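Local coordinates for protein VirX1 (Cyanophage Syn10, PDB 6QGM) that iodinates diverse substrates as a marine viral halogenase, probably flavin-dependent, of the tryptophan halogenase family, at residues B[91-96]-B[139-144]; B[155-158]-B[162-165]; B[33-38]-B[209-214]; B[191-196]-B[229-234]. One frame throughout, in Å; residues are numbered along the deposited sequence.

Interaction 1 of 4, residues B[91-96]-B[139-144]; sequences VFEYPF and YLAEHN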
loop_
_atom_site.group_PDB
_atom_site.type_symbol
_atom_site.label_atom_id
_atom_site.label_comp_id
_atom_site.label_asym_id
_atom_site.label_seq_id
_atom_site.Cartn_x
_atom_site.Cartn_y
_atom_site.Cartn_z
ATOM N N VAL B 91 8.762 28.202 -21.886
ATOM C CA VAL B 91 7.847 28.471 -20.741
ATOM C C VAL B 91 6.803 27.357 -20.654
ATOM O O VAL B 91 6.358 26.873 -21.686
ATOM C CB VAL B 91 7.175 29.845 -20.894
ATOM C CG1 VAL B 91 6.322 30.172 -19.682
ATOM C CG2 VAL B 91 8.187 30.944 -21.148
ATOM N N PHE B 92 6.441 26.980 -19.439
ATOM C CA PHE B 92 5.272 26.122 -19.161
ATOM C C PHE B 92 4.668 26.557 -17.831
ATOM O O PHE B 92 5.361 27.213 -17.038
ATOM C CB PHE B 92 5.651 24.647 -19.248
ATOM C CG PHE B 92 6.659 24.145 -18.249
ATOM C CD1 PHE B 92 6.255 23.628 -17.026
ATOM C CD2 PHE B 92 8.005 24.101 -18.563
ATOM C CE1 PHE B 92 7.180 23.118 -16.122
ATOM C CE2 PHE B 92 8.926 23.595 -17.657
ATOM C CZ PHE B 92 8.514 23.118 -16.436
ATOM N N GLU B 93 3.387 26.243 -17.630
ATOM C CA GLU B 93 2.641 26.663 -16.425
ATOM C C GLU B 93 2.286 25.425 -15.600
ATOM O O GLU B 93 2.135 24.318 -16.175
ATOM C CB GLU B 93 1.395 27.440 -16.830
ATOM C CG GLU B 93 1.647 28.504 -17.886
ATOM C CD GLU B 93 1.972 29.910 -17.401
ATOM O OE1 GLU B 93 1.838 30.183 -16.173
ATOM O OE2 GLU B 93 2.354 30.743 -18.263
ATOM N N TYR B 94 2.226 25.626 -14.285
ATOM C CA TYR B 94 1.413 24.838 -13.326
ATOM C C TYR B 94 0.306 25.770 -12.848
ATOM O O TYR B 94 0.496 26.506 -11.886
ATOM C CB TYR B 94 2.279 24.309 -12.178
ATOM C CG TYR B 94 1.564 23.438 -11.181
ATOM C CD1 TYR B 94 0.366 22.822 -11.510
ATOM C CD2 TYR B 94 2.075 23.220 -9.907
ATOM C CE1 TYR B 94 -0.294 21.999 -10.609
ATOM C CE2 TYR B 94 1.430 22.396 -8.998
ATOM C CZ TYR B 94 0.236 21.793 -9.349
ATOM O OH TYR B 94 -0.433 20.975 -8.488
ATOM N N PRO B 95 -0.855 25.808 -13.551
ATOM C CA PRO B 95 -1.979 26.667 -13.169
ATOM C C PRO B 95 -2.741 26.057 -11.992
ATOM O O PRO B 95 -2.683 24.861 -11.859
ATOM C CB PRO B 95 -2.838 26.673 -14.432
ATOM C CG PRO B 95 -2.629 25.295 -14.991
ATOM C CD PRO B 95 -1.167 25.000 -14.739
ATOM N N PHE B 96 -3.432 26.862 -11.183
ATOM C CA PHE B 96 -4.245 26.388 -10.032
ATOM C C PHE B 96 -5.552 25.781 -10.555
ATOM O O PHE B 96 -6.155 26.277 -11.529
ATOM C CB PHE B 96 -4.513 27.524 -9.053
ATOM C CG PHE B 96 -3.338 27.846 -8.177
ATOM C CD1 PHE B 96 -2.844 26.906 -7.286
ATOM C CD2 PHE B 96 -2.725 29.085 -8.238
ATOM C CE1 PHE B 96 -1.757 27.195 -6.468
ATOM C CE2 PHE B 96 -1.635 29.377 -7.420
ATOM C CZ PHE B 96 -1.137 28.425 -6.545
ATOM N N TYR B 139 -5.202 30.219 -19.383
ATOM C CA TYR B 139 -5.474 31.353 -20.308
ATOM C C TYR B 139 -5.418 32.690 -19.563
ATOM O O TYR B 139 -4.878 33.657 -20.134
ATOM C CB TYR B 139 -6.842 31.205 -20.976
ATOM C CG TYR B 139 -6.978 29.993 -21.860
ATOM C CD1 TYR B 139 -6.408 29.972 -23.118
ATOM C CD2 TYR B 139 -7.703 28.887 -21.462
ATOM C CE1 TYR B 139 -6.520 28.864 -23.934
ATOM C CE2 TYR B 139 -7.853 27.786 -22.282
ATOM C CZ TYR B 139 -7.265 27.775 -23.532
ATOM O OH TYR B 139 -7.387 26.692 -24.356
ATOM N N LEU B 140 -5.989 32.758 -18.354
ATOM C CA LEU B 140 -5.954 33.970 -17.489
ATOM C C LEU B 140 -4.481 34.308 -17.216
ATOM O O LEU B 140 -4.072 35.469 -17.429
ATOM C CB LEU B 140 -6.701 33.703 -16.180
ATOM C CG LEU B 140 -8.194 33.393 -16.311
ATOM C CD1 LEU B 140 -8.836 33.143 -14.939
ATOM C CD2 LEU B 140 -8.923 34.506 -17.069
ATOM N N ALA B 141 -3.722 33.310 -16.765
ATOM C CA ALA B 141 -2.286 33.411 -16.449
ATOM C C ALA B 141 -1.537 33.878 -17.694
ATOM O O ALA B 141 -0.748 34.816 -17.586
ATOM C CB ALA B 141 -1.775 32.087 -15.958
ATOM N N GLU B 142 -1.821 33.277 -18.845
ATOM C CA GLU B 142 -1.047 33.491 -20.098
ATOM C C GLU B 142 -1.299 34.898 -20.645
ATOM O O GLU B 142 -0.322 35.506 -21.085
ATOM C CB GLU B 142 -1.363 32.417 -21.142
ATOM C CG GLU B 142 -0.587 31.142 -20.897
ATOM C CD GLU B 142 -0.509 30.155 -22.046
ATOM O OE1 GLU B 142 -0.717 30.566 -23.192
ATOM O OE2 GLU B 142 -0.207 28.968 -21.790
ATOM N N HIS B 143 -2.535 35.399 -20.611
ATOM C CA HIS B 143 -2.895 36.735 -21.165
ATOM C C HIS B 143 -3.037 37.773 -20.044
ATOM O O HIS B 143 -3.485 38.885 -20.342
ATOM C CB HIS B 143 -4.140 36.602 -22.048
ATOM C CG HIS B 143 -3.903 35.695 -23.202
ATOM N ND1 HIS B 143 -4.022 34.333 -23.104
ATOM C CD2 HIS B 143 -3.521 35.946 -24.461
ATOM C CE1 HIS B 143 -3.739 33.776 -24.259
ATOM N NE2 HIS B 143 -3.459 34.748 -25.121
ATOM N N ASN B 144 -2.651 37.425 -18.809
ATOM C CA ASN B 144 -2.575 38.363 -17.656
ATOM C C ASN B 144 -3.954 39.016 -17.449
ATOM O O ASN B 144 -4.033 40.254 -17.290
ATOM C CB ASN B 144 -1.472 39.403 -17.888
ATOM C CG ASN B 144 -1.112 40.166 -16.638
ATOM O OD1 ASN B 144 -0.972 39.579 -15.559
ATOM N ND2 ASN B 144 -0.970 41.473 -16.788
#

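Interaction 2 of 4, residues B[155-158]-B[162-165]; sequences PNFN and DTAY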
loop_
_atom_site.group_PDB
_atom_site.type_symbol
_atom_site.label_atom_id
_atom_site.label_comp_id
_atom_site.label_asym_id
_atom_site.label_seq_id
_atom_site.Cartn_x
_atom_site.Cartn_y
_atom_site.Cartn_z
ATOM N N PRO B 155 -14.041 27.504 -18.194
ATOM C CA PRO B 155 -14.431 26.190 -17.684
ATOM C C PRO B 155 -13.622 25.741 -16.465
ATOM O O PRO B 155 -12.419 25.870 -16.506
ATOM C CB PRO B 155 -14.140 25.237 -18.846
ATOM C CG PRO B 155 -14.136 26.116 -20.077
ATOM C CD PRO B 155 -13.614 27.454 -19.597
ATOM N N ASN B 156 -14.307 25.254 -15.426
ATOM C CA ASN B 156 -13.695 24.522 -14.283
ATOM C C ASN B 156 -12.752 25.434 -13.490
ATOM O O ASN B 156 -11.814 24.916 -12.869
ATOM C CB ASN B 156 -12.977 23.251 -14.760
ATOM C CG ASN B 156 -13.870 22.024 -14.698
ATOM O OD1 ASN B 156 -13.975 21.254 -15.661
ATOM N ND2 ASN B 156 -14.543 21.844 -13.572
ATOM N N PHE B 157 -13.021 26.742 -13.474
ATOM C CA PHE B 157 -12.273 27.771 -12.710
ATOM C C PHE B 157 -13.206 28.399 -11.678
ATOM O O PHE B 157 -14.288 28.881 -12.058
ATOM C CB PHE B 157 -11.744 28.856 -13.645
ATOM C CG PHE B 157 -11.161 30.062 -12.948
ATOM C CD1 PHE B 157 -9.980 29.961 -12.212
ATOM C CD2 PHE B 157 -11.794 31.294 -13.037
ATOM C CE1 PHE B 157 -9.449 31.074 -11.568
ATOM C CE2 PHE B 157 -11.249 32.399 -12.404
ATOM C CZ PHE B 157 -10.085 32.296 -11.670
ATOM N N ASN B 158 -12.772 28.402 -10.415
ATOM C CA ASN B 158 -13.517 28.956 -9.255
ATOM C C ASN B 158 -12.658 30.078 -8.653
ATOM O O ASN B 158 -11.684 29.758 -7.975
ATOM C CB ASN B 158 -13.869 27.826 -8.287
ATOM C CG ASN B 158 -14.418 28.277 -6.946
ATOM O OD1 ASN B 158 -14.196 29.404 -6.489
ATOM N ND2 ASN B 158 -15.133 27.373 -6.308
ATOM N N ASP B 162 -9.391 28.848 -6.785
ATOM C CA ASP B 162 -8.402 28.581 -7.865
ATOM C C ASP B 162 -7.541 29.816 -8.118
ATOM O O ASP B 162 -6.693 29.755 -9.026
ATOM C CB ASP B 162 -9.073 28.160 -9.175
ATOM C CG ASP B 162 -9.706 26.782 -9.114
ATOM O OD1 ASP B 162 -9.317 25.992 -8.217
ATOM O OD2 ASP B 162 -10.589 26.510 -9.973
ATOM N N THR B 163 -7.739 30.894 -7.360
ATOM C CA THR B 163 -6.838 32.070 -7.367
ATOM C C THR B 163 -6.210 32.189 -5.985
ATOM O O THR B 163 -6.969 32.266 -5.007
ATOM C CB THR B 163 -7.563 33.350 -7.782
ATOM O OG1 THR B 163 -8.276 33.123 -9.003
ATOM C CG2 THR B 163 -6.602 34.489 -8.001
ATOM N N ALA B 164 -4.877 32.169 -5.933
ATOM C CA ALA B 164 -4.059 32.471 -4.736
ATOM C C ALA B 164 -3.496 33.894 -4.872
ATOM O O ALA B 164 -4.049 34.671 -5.675
ATOM C CB ALA B 164 -2.975 31.437 -4.580
ATOM N N TYR B 165 -2.439 34.236 -4.117
ATOM C CA TYR B 165 -2.041 35.644 -3.834
ATOM C C TYR B 165 -0.517 35.779 -3.786
ATOM O O TYR B 165 0.162 34.831 -3.375
ATOM C CB TYR B 165 -2.652 36.099 -2.509
ATOM C CG TYR B 165 -4.133 35.833 -2.380
ATOM C CD1 TYR B 165 -4.615 34.620 -1.914
ATOM C CD2 TYR B 165 -5.067 36.787 -2.734
ATOM C CE1 TYR B 165 -5.973 34.360 -1.795
ATOM C CE2 TYR B 165 -6.429 36.545 -2.632
ATOM C CZ TYR B 165 -6.884 35.334 -2.151
ATOM O OH TYR B 165 -8.223 35.111 -2.037
#

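Interaction 3 of 4, residues B[33-38]-B[209-214]; sequences ALIEDP and IILDQE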
loop_
_atom_site.group_PDB
_atom_site.type_symbol
_atom_site.label_atom_id
_atom_site.label_comp_id
_atom_site.label_asym_id
_atom_site.label_seq_id
_atom_site.Cartn_x
_atom_site.Cartn_y
_atom_site.Cartn_z
ATOM N N ALA B 33 -0.124 35.130 24.359
ATOM C CA ALA B 33 0.870 36.227 24.326
ATOM C C ALA B 33 1.791 36.008 23.127
ATOM O O ALA B 33 2.054 34.822 22.784
ATOM C CB ALA B 33 1.636 36.275 25.617
ATOM N N LEU B 34 2.219 37.098 22.479
ATOM C CA LEU B 34 3.249 37.063 21.407
ATOM C C LEU B 34 4.435 37.940 21.803
ATOM O O LEU B 34 4.234 39.152 22.019
ATOM C CB LEU B 34 2.659 37.519 20.071
ATOM C CG LEU B 34 3.573 37.275 18.871
ATOM C CD1 LEU B 34 2.779 36.866 17.653
ATOM C CD2 LEU B 34 4.448 38.485 18.577
ATOM N N ILE B 35 5.620 37.327 21.872
ATOM C CA ILE B 35 6.910 37.984 22.224
ATOM C C ILE B 35 7.630 38.317 20.918
ATOM O O ILE B 35 7.907 37.387 20.124
ATOM C CB ILE B 35 7.741 37.068 23.141
ATOM C CG1 ILE B 35 7.034 36.826 24.479
ATOM C CG2 ILE B 35 9.137 37.620 23.330
ATOM C CD1 ILE B 35 7.316 35.480 25.083
ATOM N N GLU B 36 7.907 39.603 20.716
ATOM C CA GLU B 36 8.498 40.158 19.474
ATOM C C GLU B 36 9.627 41.090 19.919
ATOM O O GLU B 36 9.424 41.805 20.911
ATOM C CB GLU B 36 7.361 40.794 18.671
ATOM C CG GLU B 36 7.773 41.842 17.658
ATOM C CD GLU B 36 6.573 42.544 17.038
ATOM O OE1 GLU B 36 5.885 41.912 16.224
ATOM O OE2 GLU B 36 6.310 43.732 17.377
ATOM N N ASP B 37 10.798 41.011 19.279
ATOM C CA ASP B 37 11.988 41.855 19.570
ATOM C C ASP B 37 11.861 43.138 18.751
ATOM O O ASP B 37 11.933 43.089 17.524
ATOM C CB ASP B 37 13.283 41.120 19.231
ATOM C CG ASP B 37 14.556 41.842 19.644
ATOM O OD1 ASP B 37 14.569 43.102 19.597
ATOM O OD2 ASP B 37 15.531 41.129 20.013
ATOM N N PRO B 38 11.652 44.304 19.393
ATOM C CA PRO B 38 11.555 45.564 18.656
ATOM C C PRO B 38 12.765 45.809 17.728
ATOM O O PRO B 38 12.578 46.321 16.650
ATOM C CB PRO B 38 11.483 46.640 19.753
ATOM C CG PRO B 38 11.034 45.913 21.009
ATOM C CD PRO B 38 11.439 44.463 20.839
ATOM N N ILE B 209 10.446 30.728 29.854
ATOM C CA ILE B 209 11.558 31.288 29.026
ATOM C C ILE B 209 11.916 32.654 29.621
ATOM O O ILE B 209 11.043 33.235 30.316
ATOM C CB ILE B 209 11.187 31.367 27.529
ATOM C CG1 ILE B 209 9.922 32.196 27.298
ATOM C CG2 ILE B 209 11.076 29.972 26.932
ATOM C CD1 ILE B 209 9.648 32.511 25.854
ATOM N N ILE B 210 13.143 33.119 29.372
ATOM C CA ILE B 210 13.670 34.389 29.943
ATOM C C ILE B 210 13.662 35.465 28.855
ATOM O O ILE B 210 14.127 35.181 27.716
ATOM C CB ILE B 210 15.075 34.218 30.553
ATOM C CG1 ILE B 210 15.243 32.890 31.275
ATOM C CG2 ILE B 210 15.385 35.393 31.469
ATOM C CD1 ILE B 210 14.254 32.695 32.343
ATOM N N LEU B 211 13.175 36.655 29.235
ATOM C CA LEU B 211 13.102 37.885 28.412
ATOM C C LEU B 211 14.138 38.895 28.913
ATOM O O LEU B 211 14.073 39.256 30.106
ATOM C CB LEU B 211 11.688 38.453 28.540
ATOM C CG LEU B 211 11.094 38.951 27.231
ATOM C CD1 LEU B 211 10.624 37.776 26.392
ATOM C CD2 LEU B 211 9.958 39.929 27.485
ATOM N N ASP B 212 15.041 39.345 28.036
ATOM C CA ASP B 212 16.044 40.407 28.333
ATOM C C ASP B 212 16.834 40.042 29.598
ATOM O O ASP B 212 17.072 40.948 30.432
ATOM C CB ASP B 212 15.348 41.766 28.470
ATOM C CG ASP B 212 14.459 42.111 27.289
ATOM O OD1 ASP B 212 14.898 41.860 26.133
ATOM O OD2 ASP B 212 13.337 42.615 27.538
ATOM N N GLN B 213 17.200 38.765 29.746
ATOM C CA GLN B 213 18.004 38.239 30.884
ATOM C C GLN B 213 17.368 38.637 32.233
ATOM O O GLN B 213 18.125 38.755 33.208
ATOM C CB GLN B 213 19.449 38.743 30.752
ATOM C CG GLN B 213 20.265 37.870 29.805
ATOM C CD GLN B 213 21.528 38.452 29.239
ATOM O OE1 GLN B 213 22.380 38.921 29.985
ATOM N NE2 GLN B 213 21.668 38.374 27.923
ATOM N N GLU B 214 16.047 38.837 32.307
ATOM C CA GLU B 214 15.363 39.307 33.545
ATOM C C GLU B 214 14.010 38.599 33.736
ATOM O O GLU B 214 13.863 37.866 34.731
ATOM C CB GLU B 214 15.198 40.833 33.524
ATOM C CG GLU B 214 16.471 41.592 33.796
ATOM C CD GLU B 214 17.242 41.121 35.019
ATOM O OE1 GLU B 214 16.619 40.590 35.971
ATOM O OE2 GLU B 214 18.473 41.250 35.002
#

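Interaction 4 of 4, residues B[191-196]-B[229-234]; sequences GKVTGY and KSLLLG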
loop_
_atom_site.group_PDB
_atom_site.type_symbol
_atom_site.label_atom_id
_atom_site.label_comp_id
_atom_site.label_asym_id
_atom_site.label_seq_id
_atom_site.Cartn_x
_atom_site.Cartn_y
_atom_site.Cartn_z
ATOM N N GLY B 191 10.274 42.386 23.678
ATOM C CA GLY B 191 11.420 41.797 24.383
ATOM C C GLY B 191 12.179 40.786 23.550
ATOM O O GLY B 191 11.629 40.271 22.571
ATOM N N LYS B 192 13.438 40.574 23.921
ATOM C CA LYS B 192 14.362 39.562 23.353
ATOM C C LYS B 192 14.339 38.357 24.297
ATOM O O LYS B 192 14.593 38.555 25.499
ATOM C CB LYS B 192 15.767 40.164 23.224
ATOM C CG LYS B 192 16.865 39.188 22.815
ATOM C CD LYS B 192 18.129 39.834 22.356
ATOM C CE LYS B 192 19.310 38.891 22.382
ATOM N NZ LYS B 192 20.572 39.666 22.433
ATOM N N VAL B 193 13.995 37.177 23.780
ATOM C CA VAL B 193 14.154 35.870 24.485
ATOM C C VAL B 193 15.650 35.550 24.553
ATOM O O VAL B 193 16.246 35.374 23.474
ATOM C CB VAL B 193 13.395 34.742 23.770
ATOM C CG1 VAL B 193 13.677 33.390 24.408
ATOM C CG2 VAL B 193 11.907 35.043 23.739
ATOM N N THR B 194 16.225 35.492 25.762
ATOM C CA THR B 194 17.686 35.328 25.995
ATOM C C THR B 194 18.002 33.910 26.474
ATOM O O THR B 194 19.107 33.440 26.161
ATOM C CB THR B 194 18.231 36.382 26.967
ATOM O OG1 THR B 194 17.678 36.201 28.275
ATOM C CG2 THR B 194 17.958 37.790 26.486
ATOM N N GLY B 195 17.087 33.259 27.199
ATOM C CA GLY B 195 17.331 31.935 27.802
ATOM C C GLY B 195 16.045 31.230 28.206
ATOM O O GLY B 195 14.937 31.691 27.818
ATOM N N TYR B 196 16.185 30.151 28.981
ATOM C CA TYR B 196 15.068 29.263 29.403
ATOM C C TYR B 196 15.464 28.485 30.651
ATOM O O TYR B 196 16.624 28.397 30.937
ATOM C CB TYR B 196 14.742 28.257 28.299
ATOM C CG TYR B 196 15.838 27.252 28.069
ATOM C CD1 TYR B 196 16.843 27.509 27.156
ATOM C CD2 TYR B 196 15.871 26.044 28.739
ATOM C CE1 TYR B 196 17.858 26.601 26.903
ATOM C CE2 TYR B 196 16.911 25.146 28.531
ATOM C CZ TYR B 196 17.884 25.408 27.586
ATOM O OH TYR B 196 18.886 24.528 27.341
ATOM N N LYS B 229 16.627 30.910 12.768
ATOM C CA LYS B 229 17.207 30.846 14.138
ATOM C C LYS B 229 16.775 29.536 14.811
ATOM O O LYS B 229 17.634 28.850 15.404
ATOM C CB LYS B 229 16.710 31.989 15.021
ATOM C CG LYS B 229 17.462 33.300 14.965
ATOM C CD LYS B 229 16.857 34.222 15.984
ATOM C CE LYS B 229 17.623 35.499 16.237
ATOM N NZ LYS B 229 16.875 36.344 17.201
ATOM N N SER B 230 15.477 29.215 14.734
ATOM C CA SER B 230 14.833 28.089 15.453
ATOM C C SER B 230 15.318 28.101 16.902
ATOM O O SER B 230 15.863 27.078 17.350
ATOM C CB SER B 230 15.102 26.759 14.777
ATOM O OG SER B 230 14.284 25.746 15.339
ATOM N N LEU B 231 15.139 29.229 17.599
ATOM C CA LEU B 231 15.697 29.455 18.959
ATOM C C LEU B 231 15.121 28.448 19.960
ATOM O O LEU B 231 15.887 27.954 20.771
ATOM C CB LEU B 231 15.413 30.893 19.389
ATOM C CG LEU B 231 16.050 31.290 20.713
ATOM C CD1 LEU B 231 17.583 31.280 20.588
ATOM C CD2 LEU B 231 15.514 32.642 21.201
ATOM N N LEU B 232 13.819 28.177 19.930
ATOM C CA LEU B 232 13.132 27.332 20.956
ATOM C C LEU B 232 13.222 25.851 20.565
ATOM O O LEU B 232 13.630 25.044 21.404
ATOM C CB LEU B 232 11.678 27.789 21.125
ATOM C CG LEU B 232 11.445 28.853 22.202
ATOM C CD1 LEU B 232 12.322 30.086 22.011
ATOM C CD2 LEU B 232 9.974 29.242 22.245
ATOM N N LEU B 233 12.872 25.504 19.328
ATOM C CA LEU B 233 12.812 24.090 18.874
ATOM C C LEU B 233 14.234 23.556 18.696
ATOM O O LEU B 233 14.597 22.557 19.366
ATOM C CB LEU B 233 12.007 24.008 17.572
ATOM C CG LEU B 233 11.862 22.608 16.983
ATOM C CD1 LEU B 233 11.407 21.616 18.045
ATOM C CD2 LEU B 233 10.901 22.597 15.809
ATOM N N GLY B 234 14.998 24.212 17.822
ATOM C CA GLY B 234 16.363 23.801 17.428
ATOM C C GLY B 234 17.374 24.026 18.548
ATOM O O GLY B 234 18.023 23.040 18.925
#

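Interaction 1 of 4, residues B[91-96]-B[139-144]
E93 reaches from strand 91-95 toward A141 and E142, the residues of helix 137-143 that it touches. The arrangement is a helix packed on one face of a mixed sheet, near its end: strand 91-95 is the outermost strand there within this chain, and S78 of its neighbour 78-82 also touches A141. From CB, the E93 chain sets off with CG anti to the carbonyl carbon (chi1 -47°) and then bends sharply at chi2, near -92°. That bend carries the carboxylate across the gap to the helix and spreads its two oxygens over adjacent residues. E93 OE1 comes within 4.1 Å of the A141 methyl, CB; this same oxygen hydrogen-bonds to the hydroxyl of S78. E93 OE2 lies 4.0 Å from CG of E142, where the acidic chain is still aliphatic, and its strong partner is R80, through a salt bridge to NE. Both oxygens of this buried carboxylate thus have polar partners on strand 78-82, while the helix offers them carbon.

Beyond CG, E142 runs out extended and turns its own carboxylate to R132 in a second salt bridge. The two acidic groups, their planes 32° apart, are near without touching. Since E93 is paired with R80 and E142 with R132, the like charges are probably tolerated, although E93 OE2 is only 4.7 Å from E142 OE2.

Interaction 2 of 4, residues B[155-158]-B[162-165]
N158 and D162 grip each other through two hydrogen bonds that close the short turn between them. D162 N donates to N158 O at 2.7 Å, an i to i+4 bond of helical type, with the donor lying almost on the line of the carbonyl (C=O...N angle 172°). In return, D162 OD2 accepts from N158 N at 2.9 Å, and the N-H points at it fairly directly. This oxygen is approached from above the carboxylate, 41° out of its plane. With CG anti to its carbonyl carbon (chi1 -70°), the D162 side chain folds back along its own backbone N and faces the same residue that its amide does. Backbone and side chain of D162 therefore hold one partner from two points.

Outward from this pair, F157 covers the turn with its ring. CD1 of F157 packs on CB of D162 at 3.6 Å. Further along the ring, CZ of F157 meets OG1 of T163 at 3.3 Å, the hydroxyl sitting at the ring edge near its plane. L140 and N137 of helix 137-143 also pack on this phenyl group, tying the turn to that helix, while R486 of the second subunit packs against N158 and D162.

N158 occupies the N-cap position of the short helix 159-162, and its OD1 makes a weak hydrogen bond to W161 N. The whole is a capped helical turn that delivers the chain into strand 164-168, the central strand of a three-stranded antiparallel sheet.

Interaction 3 of 4, residues B[33-38]-B[209-214]
I35 meets I209 and L211 with different branches, which its first torsion sorts out: at chi1 -64° CG1 is anti to the carbonyl carbon and CG2 anti to the backbone N. I209 directs its longer arm between backbone N and carbonyl carbon (chi1 57°), and the chain then extends to CD1. In this way the two isoleucines come tip to tip, CD1 of I35 lying 3.9 Å from CD1 of I209. L211 crosses I35 at a slant instead, and its CD1 rests against CG2 of I35 at 3.4 Å, with CG1 of I35 further off at 4.2 Å.

Strands 31-36 and 206-211 are not neighbours in the large mixed sheet; strand 187-198 runs between them. The CA atoms of I35 and L211 are accordingly 8.8 Å apart, and the side chains have to span the middle strand. I217, from outermost strand 215-217, touches all three residues, and L211 also packs on I189 of the strand between. Strand 31-36 belongs to the parallel part of what is consistent with a Rossmann-type dinucleotide-binding fold. Only methyl and methylene carbons join the two segments here, so cohesion comes from burying apolar surface rather than from directional bonds.

Interaction 4 of 4, residues B[191-196]-B[229-234]
V193 and L231 lie side by side, pointing opposite ways, each side chain running alongside the other instead of meeting it head-on. The contact is concentrated in one leucine methyl. CD2 of L231 lies 3.8 Å from CG1 of V193. The same L231 CD2 also reaches the backbone, at 3.6 Å from V193 O. With CG anti to its backbone N (chi1 -175°), L231 holds this branch out from the helix toward the strand. On the neighbouring position, L232 offers CD1 to the same valine methyl, at 4.3 Å from V193 CG1, making a looser second touch.

This is helix-on-sheet packing at the first turn of helix 231-236, laid over strand 187-198 of the mixed sheet that carries the probable Rossmann-type core. V10 of strand 6-10 packs on both V193 and L232, and I209 and L211 of the adjacent strand also lie against V193. Directly after V193 the strand carries a classic beta bulge, T194 and G195 together facing I210. The helix start is held from outside as well: OD2 of D224 accepts hydrogen bonds from both L232 N and L233 N, while L231 N bonds to OG1 of T226.

How the interactions relate
The four contacts form two pairs well apart in the fold. Interactions 1 and 2 come in series and touch, centres 11 Å apart: L140 of helix 137-143 packs on F157, and F96 meets D162 and A164. Interactions 3 and 4, centres 9 Å apart, share the mixed sheet of strands 31-36, 187-198 and 206-211, and their segments alternate along the chain. In it D212 N and I210 N probably hydrogen-bond to K192 O and G195 O. About 40 to 45 Å separates the centres of the two pairs. Interactions 1 and 2 nest inside the loop closed by interaction 3, so the probable dinucleotide-binding sheet is built from strands before (31-36) and after (187-198, 206-211) their segments.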